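Local coordinates for uncharacterized protein AsqI (Emericella nidulans, PDB 5YY3) that acts as a zinc-dependent cyclopenase in aspoquinolone biosynthesis, converting 4'-methoxycyclopenin into 4'-methoxyviridicatin with release of methyl isocyanate, at residues Asp184-Tyr187 and Tyr188-Val192; His555-Pro558 and Gln559-Leu563. All blocks are in the same frame, centred on the assembly; numbering follows the deposited sequence.

Contact 1 of 2, residues Asp184-Tyr187 and Tyr188-Val192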
ATOM      1  N   ASP A 184      27.724  -4.798  15.028  1.00 22.71           N
ATOM      2  CA  ASP A 184      28.961  -4.900  15.790  1.00 28.41           C
ATOM      3  C   ASP A 184      28.984  -6.210  16.573  1.00 25.13           C
ATOM      4  O   ASP A 184      30.027  -6.839  16.682  1.00 29.17           O
ATOM      5  CB  ASP A 184      29.174  -3.723  16.755  1.00 24.45           C
ATOM      6  CG  ASP A 184      30.416  -3.921  17.636  1.00 25.90           C
ATOM      7  OD1 ASP A 184      31.545  -3.807  17.104  1.00 24.79           O
ATOM      8  OD2 ASP A 184      30.262  -4.235  18.844  1.00 27.93           O
ATOM      9  N   SER A 185      27.837  -6.625  17.106  1.00 23.22           N
ATOM     10  CA  SER A 185      27.768  -7.892  17.839  1.00 24.11           C
ATOM     11  C   SER A 185      28.106  -9.094  16.954  1.00 25.56           C
ATOM     12  O   SER A 185      28.832 -10.010  17.359  1.00 24.50           O
ATOM     13  CB  SER A 185      26.377  -8.079  18.449  1.00 21.71           C
ATOM     14  OG  SER A 185      26.133  -9.450  18.711  1.00 22.77           O
ATOM     15  N   HIS A 186      27.545  -9.094  15.751  1.00 25.45           N
ATOM     16  CA  HIS A 186      27.735 -10.169  14.794  1.00 25.48           C
ATOM     17  C   HIS A 186      29.199 -10.227  14.370  1.00 28.64           C
ATOM     18  O   HIS A 186      29.763 -11.298  14.140  1.00 29.48           O
ATOM     19  CB  HIS A 186      26.825  -9.940  13.590  1.00 23.02           C
ATOM     20  CG  HIS A 186      27.032 -10.901  12.460  1.00 28.63           C
ATOM     21  ND1 HIS A 186      26.455 -12.152  12.431  1.00 29.79           N
ATOM     22  CD2 HIS A 186      27.727 -10.776  11.301  1.00 24.50           C
ATOM     23  CE1 HIS A 186      26.785 -12.757  11.306  1.00 29.41           C
ATOM     24  NE2 HIS A 186      27.553 -11.945  10.602  1.00 26.56           N
ATOM     25  N   TYR A 187      29.796  -9.049  14.273  1.00 28.57           N
ATOM     26  CA  TYR A 187      31.171  -8.869  13.829  1.00 27.10           C
ATOM     27  C   TYR A 187      32.142  -9.473  14.838  1.00 32.40           C
ATOM     28  O   TYR A 187      33.088 -10.165  14.469  1.00 34.31           O
ATOM     29  CB  TYR A 187      31.404  -7.381  13.624  1.00 26.75           C
ATOM     30  CG  TYR A 187      32.811  -6.860  13.473  1.00 30.68           C
ATOM     31  CD1 TYR A 187      33.506  -6.982  12.267  1.00 31.37           C
ATOM     32  CD2 TYR A 187      33.407  -6.138  14.505  1.00 29.85           C
ATOM     33  CE1 TYR A 187      34.778  -6.446  12.112  1.00 32.49           C
ATOM     34  CE2 TYR A 187      34.668  -5.597  14.365  1.00 34.06           C
ATOM     35  CZ  TYR A 187      35.348  -5.750  13.164  1.00 42.23           C
ATOM     36  OH  TYR A 187      36.608  -5.213  13.035  1.00 43.51           O
ATOM     37  N   TYR A 188      31.885  -9.233  16.117  1.00 28.39           N
ATOM     38  CA  TYR A 188      32.711  -9.816  17.155  1.00 28.20           C
ATOM     39  C   TYR A 188      32.428 -11.313  17.286  1.00 28.74           C
ATOM     40  O   TYR A 188      33.331 -12.092  17.571  1.00 27.95           O
ATOM     41  CB  TYR A 188      32.483  -9.088  18.493  1.00 24.68           C
ATOM     42  CG  TYR A 188      33.318  -9.625  19.646  1.00 28.30           C
ATOM     43  CD1 TYR A 188      34.715  -9.568  19.614  1.00 30.52           C
ATOM     44  CD2 TYR A 188      32.714 -10.187  20.766  1.00 30.14           C
ATOM     45  CE1 TYR A 188      35.489 -10.068  20.671  1.00 28.06           C
ATOM     46  CE2 TYR A 188      33.478 -10.682  21.834  1.00 31.22           C
ATOM     47  CZ  TYR A 188      34.861 -10.619  21.780  1.00 35.38           C
ATOM     48  OH  TYR A 188      35.605 -11.112  22.837  1.00 34.19           O
ATOM     49  N   TRP A 189      31.181 -11.712  17.060  1.00 27.16           N
ATOM     50  CA  TRP A 189      30.794 -13.107  17.231  1.00 26.95           C
ATOM     51  C   TRP A 189      31.662 -14.024  16.385  1.00 30.12           C
ATOM     52  O   TRP A 189      32.064 -15.099  16.813  1.00 31.90           O
ATOM     53  CB  TRP A 189      29.322 -13.318  16.869  1.00 26.91           C
ATOM     54  CG  TRP A 189      28.781 -14.673  17.249  1.00 29.00           C
ATOM     55  CD1 TRP A 189      28.253 -15.028  18.448  1.00 32.91           C
ATOM     56  CD2 TRP A 189      28.708 -15.844  16.420  1.00 29.34           C
ATOM     57  NE1 TRP A 189      27.855 -16.346  18.424  1.00 30.69           N
ATOM     58  CE2 TRP A 189      28.124 -16.868  17.189  1.00 25.51           C
ATOM     59  CE3 TRP A 189      29.076 -16.123  15.101  1.00 34.21           C
ATOM     60  CZ2 TRP A 189      27.907 -18.149  16.692  1.00 29.29           C
ATOM     61  CZ3 TRP A 189      28.856 -17.412  14.604  1.00 34.71           C
ATOM     62  CH2 TRP A 189      28.278 -18.400  15.400  1.00 26.82           C
ATOM     63  N   HIS A 190      31.949 -13.589  15.169  1.00 33.91           N
ATOM     64  CA  HIS A 190      32.716 -14.412  14.260  1.00 33.59           C
ATOM     65  C   HIS A 190      34.166 -14.486  14.714  1.00 35.18           C
ATOM     66  O   HIS A 190      34.804 -15.531  14.572  1.00 37.79           O
ATOM     67  CB  HIS A 190      32.574 -13.887  12.835  1.00 36.60           C
ATOM     68  CG  HIS A 190      31.250 -14.228  12.220  1.00 37.25           C
ATOM     69  ND1 HIS A 190      30.736 -15.507  12.243  1.00 43.38           N
ATOM     70  CD2 HIS A 190      30.320 -13.458  11.614  1.00 42.84           C
ATOM     71  CE1 HIS A 190      29.555 -15.517  11.653  1.00 41.23           C
ATOM     72  NE2 HIS A 190      29.278 -14.288  11.263  1.00 47.44           N
ATOM     73  N   MET A 191      34.679 -13.401  15.297  1.00 29.68           N
ATOM     74  CA  MET A 191      36.009 -13.462  15.876  1.00 32.19           C
ATOM     75  C   MET A 191      36.008 -14.466  17.021  1.00 32.46           C
ATOM     76  O   MET A 191      36.944 -15.251  17.168  1.00 32.40           O
ATOM     77  CB  MET A 191      36.470 -12.096  16.363  1.00 27.04           C
ATOM     78  CG  MET A 191      36.506 -11.053  15.265  1.00 30.10           C
ATOM     79  SD  MET A 191      37.000  -9.472  15.944  1.00 34.32           S
ATOM     80  CE  MET A 191      36.510  -8.348  14.655  1.00 34.13           C
ATOM     81  N   VAL A 192      34.953 -14.446  17.827  1.00 33.55           N
ATOM     82  CA  VAL A 192      34.836 -15.397  18.924  1.00 32.23           C
ATOM     83  C   VAL A 192      34.769 -16.825  18.403  1.00 35.46           C
ATOM     84  O   VAL A 192      35.524 -17.696  18.839  1.00 37.04           O
ATOM     85  CB  VAL A 192      33.603 -15.115  19.788  1.00 30.90           C
ATOM     86  CG1 VAL A 192      33.276 -16.330  20.676  1.00 32.90           C
ATOM     87  CG2 VAL A 192      33.851 -13.897  20.641  1.00 30.34           C
TER

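Contact 2 of 2, residues His555-Pro558 and Gln559-Leu563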
ATOM      1  N   HIS A 555      29.335  -9.985  21.897  1.00 25.35           N
ATOM      2  CA  HIS A 555      28.688 -10.753  20.829  1.00 25.03           C
ATOM      3  C   HIS A 555      27.325 -11.323  21.243  1.00 24.48           C
ATOM      4  O   HIS A 555      26.782 -12.195  20.570  1.00 25.11           O
ATOM      5  CB  HIS A 555      29.592 -11.887  20.368  1.00 25.31           C
ATOM      6  CG  HIS A 555      30.022 -12.808  21.473  1.00 24.78           C
ATOM      7  ND1 HIS A 555      30.663 -12.355  22.610  1.00 23.53           N
ATOM      8  CD2 HIS A 555      29.905 -14.146  21.614  1.00 24.08           C
ATOM      9  CE1 HIS A 555      30.923 -13.380  23.399  1.00 23.58           C
ATOM     10  NE2 HIS A 555      30.477 -14.480  22.820  1.00 25.90           N
ATOM     11  N   GLY A 556      26.771 -10.826  22.343  1.00 22.03           N
ATOM     12  CA  GLY A 556      25.402 -11.156  22.703  1.00 22.15           C
ATOM     13  C   GLY A 556      24.356 -10.365  21.906  1.00 24.97           C
ATOM     14  O   GLY A 556      24.675  -9.621  20.968  1.00 21.41           O
ATOM     15  N   TRP A 557      23.093 -10.530  22.275  1.00 23.15           N
ATOM     16  CA  TRP A 557      22.011  -9.841  21.589  1.00 23.90           C
ATOM     17  C   TRP A 557      21.872  -8.387  22.077  1.00 23.05           C
ATOM     18  O   TRP A 557      21.877  -8.132  23.273  1.00 22.97           O
ATOM     19  CB  TRP A 557      20.695 -10.594  21.785  1.00 25.50           C
ATOM     20  CG  TRP A 557      19.708 -10.143  20.789  1.00 26.51           C
ATOM     21  CD1 TRP A 557      18.602  -9.366  21.010  1.00 21.03           C
ATOM     22  CD2 TRP A 557      19.772 -10.373  19.385  1.00 20.67           C
ATOM     23  NE1 TRP A 557      17.950  -9.137  19.824  1.00 24.54           N
ATOM     24  CE2 TRP A 557      18.653  -9.737  18.802  1.00 21.84           C
ATOM     25  CE3 TRP A 557      20.663 -11.070  18.551  1.00 23.01           C
ATOM     26  CZ2 TRP A 557      18.404  -9.756  17.423  1.00 19.39           C
ATOM     27  CZ3 TRP A 557      20.405 -11.114  17.186  1.00 21.36           C
ATOM     28  CH2 TRP A 557      19.288 -10.454  16.636  1.00 23.54           C
ATOM     29  N   PRO A 558      21.776  -7.426  21.143  1.00 25.00           N
ATOM     30  CA  PRO A 558      21.682  -6.014  21.556  1.00 24.48           C
ATOM     31  C   PRO A 558      20.474  -5.739  22.487  1.00 23.79           C
ATOM     32  O   PRO A 558      19.365  -6.209  22.213  1.00 22.56           O
ATOM     33  CB  PRO A 558      21.535  -5.269  20.220  1.00 20.61           C
ATOM     34  CG  PRO A 558      22.107  -6.205  19.188  1.00 19.38           C
ATOM     35  CD  PRO A 558      21.809  -7.585  19.675  1.00 22.53           C
ATOM     36  N   GLN A 559      20.697  -5.009  23.575  1.00 21.26           N
ATOM     37  CA  GLN A 559      19.623  -4.692  24.524  1.00 24.66           C
ATOM     38  C   GLN A 559      18.438  -3.964  23.849  1.00 23.41           C
ATOM     39  O   GLN A 559      17.273  -4.247  24.145  1.00 21.57           O
ATOM     40  CB  GLN A 559      20.177  -3.845  25.683  1.00 25.61           C
ATOM     41  CG  GLN A 559      19.159  -3.501  26.773  1.00 21.39           C
ATOM     42  CD  GLN A 559      18.521  -4.744  27.370  1.00 23.86           C
ATOM     43  OE1 GLN A 559      19.197  -5.578  27.980  1.00 24.53           O
ATOM     44  NE2 GLN A 559      17.214  -4.887  27.178  1.00 21.70           N
ATOM     45  N   ASN A 560      18.742  -3.052  22.927  1.00 21.67           N
ATOM     46  CA  ASN A 560      17.711  -2.310  22.213  1.00 21.97           C
ATOM     47  C   ASN A 560      16.852  -3.171  21.283  1.00 22.22           C
ATOM     48  O   ASN A 560      15.779  -2.729  20.862  1.00 22.73           O
ATOM     49  CB  ASN A 560      18.329  -1.188  21.395  1.00 17.27           C
ATOM     50  CG  ASN A 560      19.148  -1.708  20.242  1.00 19.75           C
ATOM     51  OD1 ASN A 560      20.036  -2.530  20.435  1.00 22.79           O
ATOM     52  ND2 ASN A 560      18.857  -1.233  19.034  1.00 19.71           N
ATOM     53  N   LEU A 561      17.308  -4.389  20.969  1.00 19.95           N
ATOM     54  CA  LEU A 561      16.533  -5.289  20.114  1.00 20.72           C
ATOM     55  C   LEU A 561      15.957  -6.459  20.886  1.00 19.81           C
ATOM     56  O   LEU A 561      15.454  -7.403  20.279  1.00 21.83           O
ATOM     57  CB  LEU A 561      17.392  -5.843  18.959  1.00 16.18           C
ATOM     58  CG  LEU A 561      18.068  -4.830  18.052  1.00 16.50           C
ATOM     59  CD1 LEU A 561      18.793  -5.541  16.919  1.00 19.89           C
ATOM     60  CD2 LEU A 561      17.042  -3.839  17.511  1.00 17.87           C
ATOM     61  N   MET A 562      16.042  -6.420  22.215  1.00 21.76           N
ATOM     62  CA  MET A 562      15.615  -7.566  23.020  1.00 20.57           C
ATOM     63  C   MET A 562      14.146  -7.846  22.817  1.00 21.57           C
ATOM     64  O   MET A 562      13.720  -8.997  22.765  1.00 21.85           O
ATOM     65  CB  MET A 562      15.910  -7.335  24.501  1.00 22.04           C
ATOM     66  CG  MET A 562      17.359  -7.630  24.878  1.00 19.78           C
ATOM     67  SD  MET A 562      17.709  -9.395  24.830  1.00 23.31           S
ATOM     68  CE  MET A 562      16.720  -9.954  26.223  1.00 19.18           C
ATOM     69  N   LEU A 563      13.367  -6.780  22.685  1.00 21.79           N
ATOM     70  CA  LEU A 563      11.936  -6.923  22.449  1.00 21.96           C
ATOM     71  C   LEU A 563      11.614  -6.826  20.966  1.00 20.15           C
ATOM     72  O   LEU A 563      12.099  -5.921  20.294  1.00 21.06           O
ATOM     73  CB  LEU A 563      11.168  -5.851  23.225  1.00 18.28           C
ATOM     74  CG  LEU A 563      10.400  -6.145  24.508  1.00 20.48           C
ATOM     75  CD1 LEU A 563      11.084  -7.164  25.361  1.00 21.37           C
ATOM     76  CD2 LEU A 563      10.184  -4.853  25.272  1.00 24.26           C
TER

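Contact 1 of 2, residues Asp184-Tyr187 and Tyr188-Val192
Asp184 and Tyr188 are joined by an i to i+4 backbone bond, Tyr188 N to Asp184 O at 3.1 Å, the first of three successive helical links. The Asp184 carboxylate forms salt bridges with Arg536 (from OD2) and Arg554 (from OD1). Ser185 O takes the next link from Trp189 N at 2.9 Å. At His186 the backbone bond is weak, with His190 N 3.3 Å from His186 O, and the side chains carry the contact. His186 has CG opposite its backbone N (chi1 174°), whereas His190 has CG opposite its carbonyl carbon; the two rotamers bring the imidazoles together. Their ring centroids lie 4.3 Å apart with the planes at 88°, an offset edge-to-face pair in which the His190 edge is turned toward one face of His186, with CD2 above that face, offset toward the rim. The two NE2 atoms converge to 3.0 Å (His186 NE2 to His190 NE2). Both residues are zinc ligands, spaced HxxxH on one helix, a spacing also found in the related hemocyanin copper sites. At Tyr187 the partner is Met191, whose extended chain lays CE over one ring face, 3.2 Å from Tyr187 CZ. CE is 3.5 Å from the Tyr187 centroid and 23° off the ring normal, a CH-pi contact, while SD is farther out, 5.0 Å from the same centroid, completing a Met-aromatic pair. Helix 180-193 is flanked by helix 114-127, where Tyr188, Met191 and Val192 meet Thr126, and by helix 210-231, where Trp189 packs on Val213 and Val217 near the third zinc ligand, His218.

Contact 2 of 2, residues His555-Pro558 and Gln559-Leu563
With chi1 at -163°, Trp557 holds its CG opposite its own backbone N, and the indole extends past Pro558 to the backbone of Leu561. Leu561, by contrast, keeps its CG opposite the carbonyl carbon, and its CB sits off the plane of the indole, 3.5 Å from Trp557 NE1, the two side chains crossing at about a right angle. The indole N-H is spent on one backbone acceptor: Trp557 NE1 donates to Leu561 O at 3.1 Å, with 158° at the hydrogen. The acceptor oxygen lies in the ring plane, yet the donor stands above the carbonyl plane of Leu561, at a C=O...N angle of only 100°, hence not on a lone pair. Met562 reaches the same edge, its chain bent twice so that SD comes 3.9 Å from Trp557 CD1; this is a Met-aromatic contact at the ring edge, not over the face. The backbone that brings Leu561 and Met562 back to the indole is a short 3-10 segment, 559-561, in the long loop between strands 523-528 and 571-580 of the Ig-like hemocyanin region. Its i to i+3 bonding is evident from Leu561 N to Pro558 O at 3.0 Å, followed by Met562 N to Gln559 O at 3.2 Å. Pro558 packs into this turn: its CG meets Leu561 CD1 at 4.1 Å, while Asn560 OD1 closes on Pro558 CB at 3.1 Å. The Asn560 ND2 donates to Asp179 OD2 and Leu462 O. Arg224 of helix 210-231 makes a cation-pi contact with Trp557 and also binds Met562 O, while Leu182 of helix 180-193 touches both Trp557 and Leu561.

How the contacts relate
Contact 1 belongs to the hemocyanin copper-domain region and contact 2 to the Ig-like region, yet their centres are only 13 Å apart and the two meet directly. Ser185 OG lies 2.7 Å from Gly556 O, a probable hydrogen bond, and His555 packs against Tyr188 and Trp189. Thus a loop of one region lies along the metal-bearing helix of the other. Contact 2 is almost wholly buried, whereas contact 1 is only partly so, both its zinc histidines being partly exposed. Their chemistry differs accordingly: regular i to i+4 bonding presents imidazoles in 184-192, while 555-563, lacking a regular helix, relies on 3-10 bonding and an indole N-H bonded to the backbone.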